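Nicotinate phosphoribosyltransferase (Saccharomyces cerevisiae, PDB 1VLP) catalyses the first step of NAD biosynthesis from nicotinic acid, the ATP-dependent formation of nicotinate ribonucleotide from nicotinate and phosphoribosyl diphosphate. Local coordinates at residues E67-L72 against I145-L150; K275-A280 against S299-G304. All blocks are in the same frame, centred on the assembly; numbering follows the deposited sequence.

Interaction 1: E67-L72 against I145-L150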
loop_
_atom_site.group_PDB
_atom_site.type_symbol
_atom_site.label_atom_id
_atom_site.label_comp_id
_atom_site.label_asym_id
_atom_site.label_seq_id
_atom_site.Cartn_x
_atom_site.Cartn_y
_atom_site.Cartn_z
ATOM N N GLU A 67 -15.644 -12.372 13.399
ATOM C CA GLU A 67 -14.861 -13.589 13.586
ATOM C C GLU A 67 -13.441 -13.497 13.011
ATOM O O GLU A 67 -12.455 -13.781 13.691
ATOM C CB GLU A 67 -15.643 -14.789 13.057
ATOM C CG GLU A 67 -14.997 -16.117 13.329
ATOM C CD GLU A 67 -16.003 -17.234 13.132
ATOM O OE1 GLU A 67 -16.302 -17.552 11.967
ATOM O OE2 GLU A 67 -16.523 -17.778 14.131
ATOM N N GLN A 68 -13.338 -13.088 11.753
ATOM C CA GLN A 68 -12.081 -12.970 11.037
ATOM C C GLN A 68 -11.109 -11.969 11.700
ATOM O O GLN A 68 -9.913 -12.216 11.812
ATOM C CB GLN A 68 -12.338 -12.660 9.553
ATOM C CG GLN A 68 -12.998 -13.785 8.789
ATOM C CD GLN A 68 -12.122 -14.987 8.553
ATOM O OE1 GLN A 68 -10.934 -14.853 8.343
ATOM N NE2 GLN A 68 -12.717 -16.159 8.557
ATOM N N PHE A 69 -11.652 -10.849 12.176
ATOM C CA PHE A 69 -10.832 -9.889 12.871
ATOM C C PHE A 69 -10.263 -10.523 14.128
ATOM O O PHE A 69 -9.096 -10.290 14.458
ATOM C CB PHE A 69 -11.604 -8.628 13.253
ATOM C CG PHE A 69 -12.057 -7.757 12.090
ATOM C CD1 PHE A 69 -11.662 -7.972 10.762
ATOM C CD2 PHE A 69 -12.925 -6.702 12.339
ATOM C CE1 PHE A 69 -12.075 -7.121 9.735
ATOM C CE2 PHE A 69 -13.362 -5.871 11.317
ATOM C CZ PHE A 69 -12.952 -6.093 10.014
ATOM N N SER A 70 -11.080 -11.289 14.857
ATOM C CA SER A 70 -10.579 -11.892 16.092
ATOM C C SER A 70 -9.405 -12.842 15.822
ATOM O O SER A 70 -8.477 -12.959 16.616
ATOM C CB SER A 70 -11.696 -12.591 16.858
ATOM O OG SER A 70 -12.089 -13.821 16.248
ATOM N N TYR A 71 -9.470 -13.568 14.692
ATOM C CA TYR A 71 -8.433 -14.517 14.327
ATOM C C TYR A 71 -7.069 -13.869 14.121
ATOM O O TYR A 71 -6.025 -14.499 14.255
ATOM C CB TYR A 71 -8.810 -15.220 13.032
ATOM C CG TYR A 71 -10.017 -16.129 13.074
ATOM C CD1 TYR A 71 -10.525 -16.686 14.291
ATOM C CD2 TYR A 71 -10.621 -16.497 11.892
ATOM C CE1 TYR A 71 -11.611 -17.576 14.288
ATOM C CE2 TYR A 71 -11.714 -17.366 11.888
ATOM C CZ TYR A 71 -12.195 -17.915 13.061
ATOM O OH TYR A 71 -13.280 -18.754 13.018
ATOM N N LEU A 72 -7.061 -12.599 13.797
ATOM C CA LEU A 72 -5.770 -11.882 13.691
ATOM C C LEU A 72 -4.980 -11.963 14.980
ATOM O O LEU A 72 -3.750 -11.943 14.976
ATOM C CB LEU A 72 -6.006 -10.412 13.335
ATOM C CG LEU A 72 -6.710 -10.195 12.000
ATOM C CD1 LEU A 72 -6.934 -8.701 11.770
ATOM C CD2 LEU A 72 -5.972 -10.829 10.778
ATOM N N ILE A 145 -3.756 -3.483 6.001
ATOM C CA ILE A 145 -3.884 -4.361 4.837
ATOM C C ILE A 145 -4.793 -5.534 5.079
ATOM O O ILE A 145 -5.747 -5.709 4.312
ATOM C CB ILE A 145 -2.515 -4.872 4.365
ATOM C CG1 ILE A 145 -1.608 -3.674 4.221
ATOM C CG2 ILE A 145 -2.598 -5.669 3.039
ATOM C CD1 ILE A 145 -1.917 -2.798 3.311
ATOM N N PRO A 146 -4.516 -6.356 6.112
ATOM C CA PRO A 146 -5.423 -7.494 6.330
ATOM C C PRO A 146 -6.861 -7.053 6.572
ATOM O O PRO A 146 -7.784 -7.719 6.138
ATOM C CB PRO A 146 -4.805 -8.252 7.515
ATOM C CG PRO A 146 -3.828 -7.281 8.138
ATOM C CD PRO A 146 -3.391 -6.347 7.073
ATOM N N LEU A 147 -7.100 -5.945 7.275
ATOM C CA LEU A 147 -8.492 -5.529 7.480
ATOM C C LEU A 147 -9.163 -5.201 6.148
ATOM O O LEU A 147 -10.291 -5.602 5.900
ATOM C CB LEU A 147 -8.567 -4.329 8.411
ATOM C CG LEU A 147 -8.209 -4.623 9.853
ATOM C CD1 LEU A 147 -8.458 -3.397 10.700
ATOM C CD2 LEU A 147 -8.945 -5.828 10.438
ATOM N N LEU A 148 -8.512 -4.374 5.316
ATOM C CA LEU A 148 -9.027 -4.092 3.966
ATOM C C LEU A 148 -9.277 -5.340 3.144
ATOM O O LEU A 148 -10.358 -5.464 2.541
ATOM C CB LEU A 148 -8.119 -3.133 3.245
ATOM C CG LEU A 148 -8.124 -1.705 3.775
ATOM C CD1 LEU A 148 -6.964 -0.941 3.088
ATOM C CD2 LEU A 148 -9.493 -1.051 3.579
ATOM N N SER A 149 -8.290 -6.245 3.146
ATOM C CA SER A 149 -8.377 -7.548 2.404
ATOM C C SER A 149 -9.567 -8.357 2.897
ATOM O O SER A 149 -10.344 -8.923 2.103
ATOM C CB SER A 149 -7.101 -8.381 2.540
ATOM O OG SER A 149 -5.965 -7.701 1.987
ATOM N N LEU A 150 -9.790 -8.335 4.214
ATOM C CA LEU A 150 -10.934 -9.041 4.771
ATOM C C LEU A 150 -12.303 -8.425 4.437
ATOM O O LEU A 150 -13.284 -9.159 4.139
ATOM C CB LEU A 150 -10.798 -9.176 6.284
ATOM C CG LEU A 150 -9.853 -10.308 6.762
ATOM C CD1 LEU A 150 -9.562 -10.103 8.280
ATOM C CD2 LEU A 150 -10.348 -11.713 6.430
#

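Interaction 2: K275-A280 against S299-G304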
loop_
_atom_site.group_PDB
_atom_site.type_symbol
_atom_site.label_atom_id
_atom_site.label_comp_id
_atom_site.label_asym_id
_atom_site.label_seq_id
_atom_site.Cartn_x
_atom_site.Cartn_y
_atom_site.Cartn_z
ATOM N N LYS A 275 21.963 3.105 1.730
ATOM C CA LYS A 275 21.814 2.311 0.521
ATOM C C LYS A 275 20.456 1.629 0.374
ATOM O O LYS A 275 20.063 1.283 -0.758
ATOM C CB LYS A 275 22.973 1.346 0.339
ATOM C CG LYS A 275 22.970 0.094 1.119
ATOM C CD LYS A 275 24.226 -0.723 0.738
ATOM C CE LYS A 275 24.282 -2.078 1.416
ATOM N NZ LYS A 275 24.482 -1.974 2.896
ATOM N N ASN A 276 19.729 1.451 1.495
ATOM C CA ASN A 276 18.432 0.791 1.499
ATOM C C ASN A 276 17.249 1.747 1.572
ATOM O O ASN A 276 16.114 1.315 1.775
ATOM C CB ASN A 276 18.405 -0.224 2.648
ATOM C CG ASN A 276 19.573 -1.183 2.590
ATOM O OD1 ASN A 276 19.738 -1.842 1.580
ATOM N ND2 ASN A 276 20.429 -1.230 3.654
ATOM N N ALA A 277 17.498 3.027 1.295
ATOM C CA ALA A 277 16.499 4.086 1.420
ATOM C C ALA A 277 15.283 3.817 0.490
ATOM O O ALA A 277 14.180 4.034 0.890
ATOM C CB ALA A 277 17.098 5.406 1.115
ATOM N N GLY A 278 15.534 3.279 -0.690
ATOM C CA GLY A 278 14.511 2.908 -1.650
ATOM C C GLY A 278 14.043 4.078 -2.492
ATOM O O GLY A 278 14.820 4.912 -2.928
ATOM N N LEU A 279 12.752 4.102 -2.751
ATOM C CA LEU A 279 12.136 5.170 -3.489
ATOM C C LEU A 279 11.491 6.191 -2.565
ATOM O O LEU A 279 10.779 5.849 -1.606
ATOM C CB LEU A 279 11.087 4.619 -4.460
ATOM C CG LEU A 279 11.570 3.611 -5.480
ATOM C CD1 LEU A 279 10.341 2.899 -5.990
ATOM C CD2 LEU A 279 12.329 4.275 -6.597
ATOM N N ALA A 280 11.695 7.462 -2.875
ATOM C CA ALA A 280 11.122 8.513 -2.070
ATOM C C ALA A 280 9.676 8.801 -2.501
ATOM O O ALA A 280 9.382 8.912 -3.652
ATOM C CB ALA A 280 11.959 9.775 -2.152
ATOM N N SER A 299 19.365 12.731 -2.126
ATOM C CA SER A 299 19.090 12.468 -3.539
ATOM C C SER A 299 20.010 11.418 -4.131
ATOM O O SER A 299 19.715 10.856 -5.162
ATOM C CB SER A 299 19.159 13.759 -4.390
ATOM O OG SER A 299 20.311 14.505 -4.125
ATOM N N ASP A 300 21.168 11.198 -3.502
ATOM C CA ASP A 300 22.045 10.091 -3.868
ATOM C C ASP A 300 21.635 8.730 -3.259
ATOM O O ASP A 300 21.737 7.701 -3.946
ATOM C CB ASP A 300 23.478 10.470 -3.530
ATOM C CG ASP A 300 23.953 11.649 -4.343
ATOM O OD1 ASP A 300 23.574 11.742 -5.549
ATOM O OD2 ASP A 300 24.670 12.479 -3.760
ATOM N N ALA A 301 21.109 8.748 -2.028
ATOM C CA ALA A 301 20.727 7.528 -1.319
ATOM C C ALA A 301 19.483 6.838 -1.901
ATOM O O ALA A 301 19.482 5.627 -2.224
ATOM C CB ALA A 301 20.497 7.841 0.176
ATOM N N TYR A 302 18.405 7.605 -2.007
ATOM C CA TYR A 302 17.199 7.126 -2.702
ATOM C C TYR A 302 17.513 6.852 -4.139
ATOM O O TYR A 302 18.195 7.612 -4.766
ATOM C CB TYR A 302 16.069 8.155 -2.615
ATOM C CG TYR A 302 15.503 8.264 -1.220
ATOM C CD1 TYR A 302 14.478 7.430 -0.795
ATOM C CD2 TYR A 302 16.007 9.185 -0.327
ATOM C CE1 TYR A 302 13.997 7.500 0.497
ATOM C CE2 TYR A 302 15.492 9.283 0.967
ATOM C CZ TYR A 302 14.496 8.435 1.362
ATOM O OH TYR A 302 13.980 8.497 2.638
ATOM N N VAL A 303 16.945 5.792 -4.678
ATOM C CA VAL A 303 17.243 5.403 -6.043
ATOM C C VAL A 303 16.249 5.971 -7.027
ATOM O O VAL A 303 16.383 5.752 -8.236
ATOM C CB VAL A 303 17.274 3.870 -6.206
ATOM C CG1 VAL A 303 18.462 3.274 -5.393
ATOM C CG2 VAL A 303 15.950 3.260 -5.849
ATOM N N GLY A 304 15.294 6.708 -6.493
ATOM C CA GLY A 304 14.268 7.336 -7.261
ATOM C C GLY A 304 13.112 7.764 -6.389
ATOM O O GLY A 304 13.230 7.908 -5.155
HETATM O O HOH W 1 18.170 3.254 -1.876
#

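Interaction 1: E67-L72 against I145-L150
Leu147 sets its CD2 methyl on one face of the Phe69 ring, and that is the heart of the contact. The methyl sits off-centre, above the CD1-CE1 bond: CD2 of Leu147 is 3.5 Å from CE1 of Phe69 and 3.8 Å from the ring centroid, 27° off the normal, a CH-pi contact in which the two side chains cross at about a right angle. Leu150 meets the same ring differently. Its CD1 methyl lies in the ring plane at the edge, 3.9 Å from CD1 of Phe69, and the two side chains slide past each other in opposite directions. The phenyl is thus touched on a face and at its rim by residues one helical turn apart. Both belong to helix 144-159, which runs nearly antiparallel to helix 59-71 (155° between the short axes, 10.7 Å at closest approach). The helices lie side by side on the antiparallel sheet that strands 113-120, 126-134 and 43-50 build with 388-395; Phe69 rests on Ile131, Leu147 on Val133 and Ile390, and the Phe69 ring also meets that of Phe115. An alanine at Phe69 would probably open a gap between the helices and the sheet, leaving Leu147 CD2 and Leu150 CD1 without the ring they pack on. Leu72 extends the apolar seam, its CD1 lying 3.8 Å from CD2 of Leu147. At the opposite end Gln68 crosses Leu150 at about a right angle, with CB 3.8 Å from CD2 of Leu150. Its chain is bent at chi2 (-70°), which turns CD out of an extended course; the amide then bonds to the N-terminal segment through OE1 with Val17 N and NE2 with Glu15 O, two bonds that fix its rotation.

Interaction 2: K275-A280 against S299-G304
This is a parallel backbone pairing at the start of two adjacent strands, 279-281 and 304-307, joined by a beta-alpha-beta crossover in the alpha/beta domain, consistent with the TIM-barrel-like fold of type II phosphoribosyltransferases; a tyrosine ring is wedged alongside. Two hydrogen bonds join the backbones: Val303 N to Gly278 O at 2.9 Å, and Ala280 N to Gly304 O at 2.8 Å, the latter nearly straight (173° at the hydrogen). Tyr302, the first residue past helix 298-301, inserts its ring between two alanine methyls. Ala277 CB stands over the centre of one face, 3.8 Å from the centroid, while Ala280 CB covers the opposite face nearer the rim, 3.7 Å from CD1 of Tyr302. One water accepts from Gly278 N and donates to Lys275 O and Ala301 O, bridging the loop and the helix end. Leu279 lays CD2 3.6 Å from C of Gly304, where a CB on the glycine would come tight against that methyl. The Leu279 side chain also comes within about 4 Å of those of Thr241 and Arg306, predicted by similarity to bind nicotinate. Helix 260-272 packs on the Tyr302 ring through Met265, Trp268 and Ile269, and strand 335-338 meets Leu279 through Ile335 and Cys337.

After helix 26-38 and strand 43-50 the chain forms helix 59-71, passes through strands 113-120 and 126-134, and returns with helix 144-159; interaction 1 closes this loop of 72 residues within the N-terminal domain. Only later, after the chain has entered the parallel sheet, does interaction 2 close a much shorter loop of 18 residues, a beta-alpha-beta crossover. The two are in series, neither nested nor crossed, and lie on opposite sides of the chain's centre with their own centres about 33 Å apart. Interaction 1 joins helices over the antiparallel sheet, which strand 388-395 re-enters after the parallel sheet is complete; interaction 2 joins two neighbouring strands of the parallel sheet.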